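Choline kinase (Cryptosporidium parvum, PDB 3MES) probably phosphorylates choline, and perhaps ethanolamine, using ATP, and binds ADP and magnesium. Local coordinates at residues Ile54-Trp65 with Leu100-Arg108. Numbering follows the deposited sequence.
With ADP (adenosine-5'-diphosphate), chain I.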
loop_
_atom_site.group_PDB
_atom_site.type_symbol
_atom_site.label_atom_id
_atom_site.label_comp_id
_atom_site.label_asym_id
_atom_site.label_seq_id
_atom_site.Cartn_x
_atom_site.Cartn_y
_atom_site.Cartn_z
ATOM N N ILE B 54 -8.131 -33.922 -10.992
ATOM C CA ILE B 54 -7.938 -32.632 -10.348
ATOM C C ILE B 54 -9.291 -31.994 -10.060
ATOM O O ILE B 54 -9.488 -31.370 -9.017
ATOM C CB ILE B 54 -7.099 -31.688 -11.228
ATOM C CG1 ILE B 54 -5.685 -32.248 -11.408
ATOM C CG2 ILE B 54 -7.051 -30.298 -10.620
ATOM C CD1 ILE B 54 -4.844 -31.484 -12.402
ATOM N N ILE B 55 -10.222 -32.169 -10.992
ATOM C CA ILE B 55 -11.567 -31.626 -10.855
ATOM C C ILE B 55 -12.360 -32.343 -9.760
ATOM O O ILE B 55 -13.107 -31.717 -9.010
ATOM C CB ILE B 55 -12.329 -31.684 -12.193
ATOM C CG1 ILE B 55 -11.595 -30.852 -13.247
ATOM C CG2 ILE B 55 -13.761 -31.199 -12.019
ATOM C CD1 ILE B 55 -12.353 -30.693 -14.545
ATOM N N GLY B 56 -12.184 -33.657 -9.664
ATOM C CA GLY B 56 -12.808 -34.421 -8.591
ATOM C C GLY B 56 -12.282 -33.982 -7.237
ATOM O O GLY B 56 -13.044 -33.799 -6.290
ATOM N N ILE B 57 -10.967 -33.808 -7.150
ATOM C CA ILE B 57 -10.327 -33.369 -5.916
ATOM C C ILE B 57 -10.782 -31.969 -5.513
ATOM O O ILE B 57 -10.916 -31.670 -4.326
ATOM C CB ILE B 57 -8.791 -33.397 -6.046
ATOM C CG1 ILE B 57 -8.294 -34.845 -6.076
ATOM C CG2 ILE B 57 -8.139 -32.623 -4.903
ATOM C CD1 ILE B 57 -6.808 -34.985 -6.344
ATOM N N CYS B 58 -11.028 -31.118 -6.505
ATOM C CA CYS B 58 -11.444 -29.740 -6.255
ATOM C C CYS B 58 -12.887 -29.632 -5.763
ATOM O O CYS B 58 -13.161 -28.947 -4.777
ATOM C CB CYS B 58 -11.245 -28.875 -7.504
ATOM S SG CYS B 58 -9.514 -28.479 -7.888
ATOM N N ARG B 59 -13.811 -30.307 -6.446
ATOM C CA ARG B 59 -15.220 -30.213 -6.078
ATOM C C ARG B 59 -15.455 -30.793 -4.690
ATOM O O ARG B 59 -16.403 -30.420 -4.002
ATOM C CB ARG B 59 -16.117 -30.922 -7.097
ATOM C CG ARG B 59 -15.485 -31.140 -8.452
ATOM C CD ARG B 59 -16.438 -30.806 -9.593
ATOM N NE ARG B 59 -17.850 -30.975 -9.252
ATOM C CZ ARG B 59 -18.518 -32.123 -9.341
ATOM N NH1 ARG B 59 -17.905 -33.228 -9.746
ATOM N NH2 ARG B 59 -19.803 -32.164 -9.016
ATOM N N LYS B 60 -14.577 -31.702 -4.282
ATOM C CA LYS B 60 -14.741 -32.411 -3.020
ATOM C C LYS B 60 -14.215 -31.616 -1.830
ATOM O O LYS B 60 -14.691 -31.776 -0.705
ATOM C CB LYS B 60 -14.042 -33.772 -3.089
ATOM C CG LYS B 60 -14.065 -34.549 -1.786
ATOM C CD LYS B 60 -13.403 -35.909 -1.944
ATOM C CE LYS B 60 -13.538 -36.740 -0.677
ATOM N NZ LYS B 60 -13.040 -38.131 -0.878
ATOM N N ASN B 61 -13.236 -30.755 -2.081
ATOM C CA ASN B 61 -12.527 -30.079 -1.002
ATOM C C ASN B 61 -12.710 -28.565 -0.974
ATOM O O ASN B 61 -12.504 -27.929 0.060
ATOM C CB ASN B 61 -11.040 -30.432 -1.057
ATOM C CG ASN B 61 -10.786 -31.911 -0.834
ATOM O OD1 ASN B 61 -10.823 -32.394 0.297
ATOM N ND2 ASN B 61 -10.526 -32.639 -1.916
ATOM N N ILE B 62 -13.097 -27.986 -2.106
ATOM C CA ILE B 62 -13.296 -26.541 -2.188
ATOM C C ILE B 62 -14.739 -26.161 -1.881
ATOM O O ILE B 62 -15.640 -26.464 -2.656
ATOM C CB ILE B 62 -12.938 -25.997 -3.583
ATOM C CG1 ILE B 62 -11.548 -26.472 -4.010
ATOM C CG2 ILE B 62 -13.029 -24.477 -3.599
ATOM C CD1 ILE B 62 -11.153 -26.015 -5.396
ATOM N N PRO B 63 -14.959 -25.480 -0.748
ATOM C CA PRO B 63 -16.300 -25.076 -0.342
ATOM C C PRO B 63 -17.073 -24.428 -1.487
ATOM O O PRO B 63 -16.574 -23.498 -2.119
ATOM C CB PRO B 63 -16.033 -24.049 0.761
ATOM C CG PRO B 63 -14.730 -24.461 1.342
ATOM C CD PRO B 63 -13.927 -25.023 0.201
ATOM N N GLY B 64 -18.277 -24.926 -1.750
ATOM C CA GLY B 64 -19.142 -24.358 -2.779
ATOM C C GLY B 64 -19.042 -25.055 -4.124
ATOM O O GLY B 64 -19.934 -24.925 -4.968
ATOM N N TRP B 65 -17.958 -25.800 -4.324
ATOM C CA TRP B 65 -17.689 -26.452 -5.603
ATOM C C TRP B 65 -18.367 -27.812 -5.706
ATOM O O TRP B 65 -18.485 -28.377 -6.795
ATOM C CB TRP B 65 -16.181 -26.621 -5.803
ATOM C CG TRP B 65 -15.455 -25.353 -6.139
ATOM C CD1 TRP B 65 -15.653 -24.122 -5.585
ATOM C CD2 TRP B 65 -14.394 -25.199 -7.092
ATOM N NE1 TRP B 65 -14.790 -23.208 -6.144
ATOM C CE2 TRP B 65 -14.007 -23.845 -7.069
ATOM C CE3 TRP B 65 -13.740 -26.074 -7.966
ATOM C CZ2 TRP B 65 -12.994 -23.345 -7.885
ATOM C CZ3 TRP B 65 -12.736 -25.577 -8.774
ATOM C CH2 TRP B 65 -12.373 -24.224 -8.729
ATOM N N LEU B 100 -19.345 -17.598 -4.993
ATOM C CA LEU B 100 -18.169 -18.403 -4.679
ATOM C C LEU B 100 -17.055 -17.549 -4.089
ATOM O O LEU B 100 -16.634 -16.557 -4.688
ATOM C CB LEU B 100 -17.656 -19.121 -5.931
ATOM C CG LEU B 100 -18.556 -20.201 -6.537
ATOM C CD1 LEU B 100 -17.919 -20.782 -7.790
ATOM C CD2 LEU B 100 -18.852 -21.299 -5.520
ATOM N N LYS B 101 -16.578 -17.939 -2.912
ATOM C CA LYS B 101 -15.450 -17.259 -2.297
ATOM C C LYS B 101 -14.172 -17.554 -3.073
ATOM O O LYS B 101 -13.230 -16.764 -3.059
ATOM C CB LYS B 101 -15.288 -17.670 -0.831
ATOM C CG LYS B 101 -14.120 -16.981 -0.141
ATOM C CD LYS B 101 -14.167 -17.137 1.369
ATOM C CE LYS B 101 -13.729 -18.524 1.802
ATOM N NZ LYS B 101 -13.746 -18.659 3.286
ATOM N N HIS B 102 -14.150 -18.696 -3.755
ATOM C CA HIS B 102 -12.981 -19.106 -4.528
ATOM C C HIS B 102 -13.365 -19.544 -5.936
ATOM O O HIS B 102 -13.497 -20.739 -6.202
ATOM C CB HIS B 102 -12.245 -20.248 -3.826
ATOM C CG HIS B 102 -11.756 -19.904 -2.454
ATOM N ND1 HIS B 102 -12.341 -20.402 -1.309
ATOM C CD2 HIS B 102 -10.735 -19.116 -2.043
ATOM C CE1 HIS B 102 -11.700 -19.936 -0.252
ATOM N NE2 HIS B 102 -10.721 -19.153 -0.670
ATOM N N PRO B 103 -13.548 -18.574 -6.844
ATOM C CA PRO B 103 -13.858 -18.850 -8.244
ATOM C C PRO B 103 -12.649 -19.415 -8.986
ATOM O O PRO B 103 -12.804 -20.218 -9.905
ATOM C CB PRO B 103 -14.223 -17.470 -8.798
ATOM C CG PRO B 103 -13.500 -16.515 -7.928
ATOM C CD PRO B 103 -13.501 -17.129 -6.562
ATOM N N ARG B 104 -11.457 -18.987 -8.585
ATOM C CA ARG B 104 -10.217 -19.516 -9.138
ATOM C C ARG B 104 -9.329 -20.024 -8.010
ATOM O O ARG B 104 -9.291 -19.436 -6.932
ATOM C CB ARG B 104 -9.480 -18.440 -9.941
ATOM C CG ARG B 104 -10.237 -17.956 -11.171
ATOM C CD ARG B 104 -9.705 -16.620 -11.681
ATOM N NE ARG B 104 -8.404 -16.745 -12.336
ATOM C CZ ARG B 104 -8.237 -17.110 -13.605
ATOM N NH1 ARG B 104 -9.292 -17.399 -14.358
ATOM N NH2 ARG B 104 -7.018 -17.194 -14.121
ATOM N N ILE B 105 -8.627 -21.125 -8.253
ATOM C CA ILE B 105 -7.680 -21.646 -7.277
ATOM C C ILE B 105 -6.383 -22.071 -7.950
ATOM O O ILE B 105 -6.317 -22.192 -9.175
ATOM C CB ILE B 105 -8.257 -22.833 -6.463
ATOM C CG1 ILE B 105 -8.452 -24.065 -7.351
ATOM C CG2 ILE B 105 -9.549 -22.432 -5.768
ATOM C CD1 ILE B 105 -7.168 -24.820 -7.643
ATOM N N LEU B 106 -5.352 -22.283 -7.138
ATOM C CA LEU B 106 -4.052 -22.716 -7.631
ATOM C C LEU B 106 -3.803 -24.147 -7.170
ATOM O O LEU B 106 -3.681 -24.408 -5.975
ATOM C CB LEU B 106 -2.956 -21.779 -7.112
ATOM C CG LEU B 106 -1.528 -21.925 -7.644
ATOM C CD1 LEU B 106 -0.853 -23.170 -7.086
ATOM C CD2 LEU B 106 -1.516 -21.928 -9.166
ATOM N N PHE B 107 -3.750 -25.075 -8.120
ATOM C CA PHE B 107 -3.549 -26.485 -7.796
ATOM C C PHE B 107 -2.075 -26.843 -7.914
ATOM O O PHE B 107 -1.514 -26.840 -9.007
ATOM C CB PHE B 107 -4.381 -27.372 -8.724
ATOM C CG PHE B 107 -4.622 -28.756 -8.187
ATOM C CD1 PHE B 107 -5.827 -29.079 -7.582
ATOM C CD2 PHE B 107 -3.647 -29.735 -8.288
ATOM C CE1 PHE B 107 -6.054 -30.351 -7.087
ATOM C CE2 PHE B 107 -3.870 -31.010 -7.795
ATOM C CZ PHE B 107 -5.075 -31.316 -7.193
ATOM N N ARG B 108 -1.453 -27.157 -6.782
ATOM C CA ARG B 108 -0.020 -27.423 -6.748
ATOM C C ARG B 108 0.289 -28.890 -6.473
ATOM O O ARG B 108 -0.103 -29.435 -5.442
ATOM C CB ARG B 108 0.655 -26.538 -5.694
ATOM C CG ARG B 108 2.138 -26.800 -5.518
ATOM C CD ARG B 108 2.723 -25.944 -4.400
ATOM N NE ARG B 108 2.691 -24.518 -4.717
ATOM C CZ ARG B 108 3.643 -23.882 -5.394
ATOM N NH1 ARG B 108 4.703 -24.547 -5.834
ATOM N NH2 ARG B 108 3.536 -22.582 -5.633
HETATM P PB ADP I . 7.956 -23.625 -8.396
HETATM O O1B ADP I . 7.941 -24.739 -9.416
HETATM O O2B ADP I . 7.515 -24.037 -7.012
HETATM O O3B ADP I . 9.207 -22.777 -8.433
HETATM P PA ADP I . 6.459 -21.225 -8.238
HETATM O O1A ADP I . 7.732 -20.418 -8.141
HETATM O O2A ADP I . 5.598 -21.443 -7.021
HETATM O O3A ADP I . 6.779 -22.657 -8.904
HETATM O "O5'" ADP I . 5.557 -20.581 -9.400
HETATM C "C5'" ADP I . 4.573 -19.605 -9.093
HETATM C "C4'" ADP I . 4.287 -18.828 -10.364
HETATM O "O4'" ADP I . 3.000 -19.199 -10.852
HETATM C "C3'" ADP I . 4.251 -17.340 -10.071
HETATM O "O3'" ADP I . 5.222 -16.666 -10.871
HETATM C "C2'" ADP I . 2.855 -16.890 -10.436
HETATM O "O2'" ADP I . 2.891 -16.226 -11.700
HETATM C "C1'" ADP I . 2.057 -18.178 -10.538
HETATM N N9 ADP I . 1.466 -18.496 -9.218
HETATM C C8 ADP I . 1.974 -19.358 -8.317
HETATM N N7 ADP I . 1.194 -19.430 -7.207
HETATM C C5 ADP I . 0.157 -18.594 -7.396
HETATM C C6 ADP I . -1.037 -18.187 -6.619
HETATM N N6 ADP I . -1.279 -18.705 -5.390
HETATM N N1 ADP I . -1.874 -17.285 -7.179
HETATM C C2 ADP I . -1.641 -16.765 -8.400
HETATM N N3 ADP I . -0.582 -17.088 -9.163
HETATM C C4 ADP I . 0.339 -17.980 -8.723
#
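In the N-terminal lobe of this kinase-like fold, helix 51-61 packs on the face of the five-stranded antiparallel sheet that is turned from the nucleotide. Ile-54, Ile-57 and Cys-58 of the helix meet Phe-107 on strand 104-109, a central strand of the sheet. The axes of helix 54-61 and strand 104-108 come within 11.0 Å, their N-to-C directions 125° apart. CG2 of Ile-54 sits over one face of the Phe-107 ring, 3.7 Å from its centroid, in a CH-pi contact. Ile-57 instead brings CG2 to the ring edge, 3.8 Å from Phe-107 CE1. Cys-58 SG approaches obliquely, 3.7 Å from Phe-107 CD1, as a sulfur-aromatic contact. CB of Phe-107 already points toward the helix, and CG anti to the backbone N (chi1 -160°) carries the ring on to it. Two residues earlier on the strand, Ile-105 packs its CG1 and CG2 against CD1 of Ile-62. That same CD1 lies over one face of the Trp-65 indole. Ile-148 of the neighbouring strand 146-150 adds to this apolar layer, touching Ile-62, Ile-105 and Phe-107. Val-89 of strand 85-91 touches Ile-105 and Trp-65.

The other side of the strand serves the nucleotide. Leu-106 CG lies 3.7 Å from N7 of the ADP adenine. Arg-108 grips both phosphates of ADP: its NH2 donates an almost straight hydrogen bond to ADP O2A at 2.7 Å, and NH1 another to ADP O2B. A salt bridge from its NE to Glu-149 helps to hold the guanidinium.

Beyond the helix, a type II turn from Ile-62 to Trp-65 brings Gly-64 beside CD2 of Leu-100. There Trp-65 NE1 donates to the backbone O of His-102 at 2.8 Å; the acceptor lies near the indole plane, but the N-H...O angle is bent to 137°.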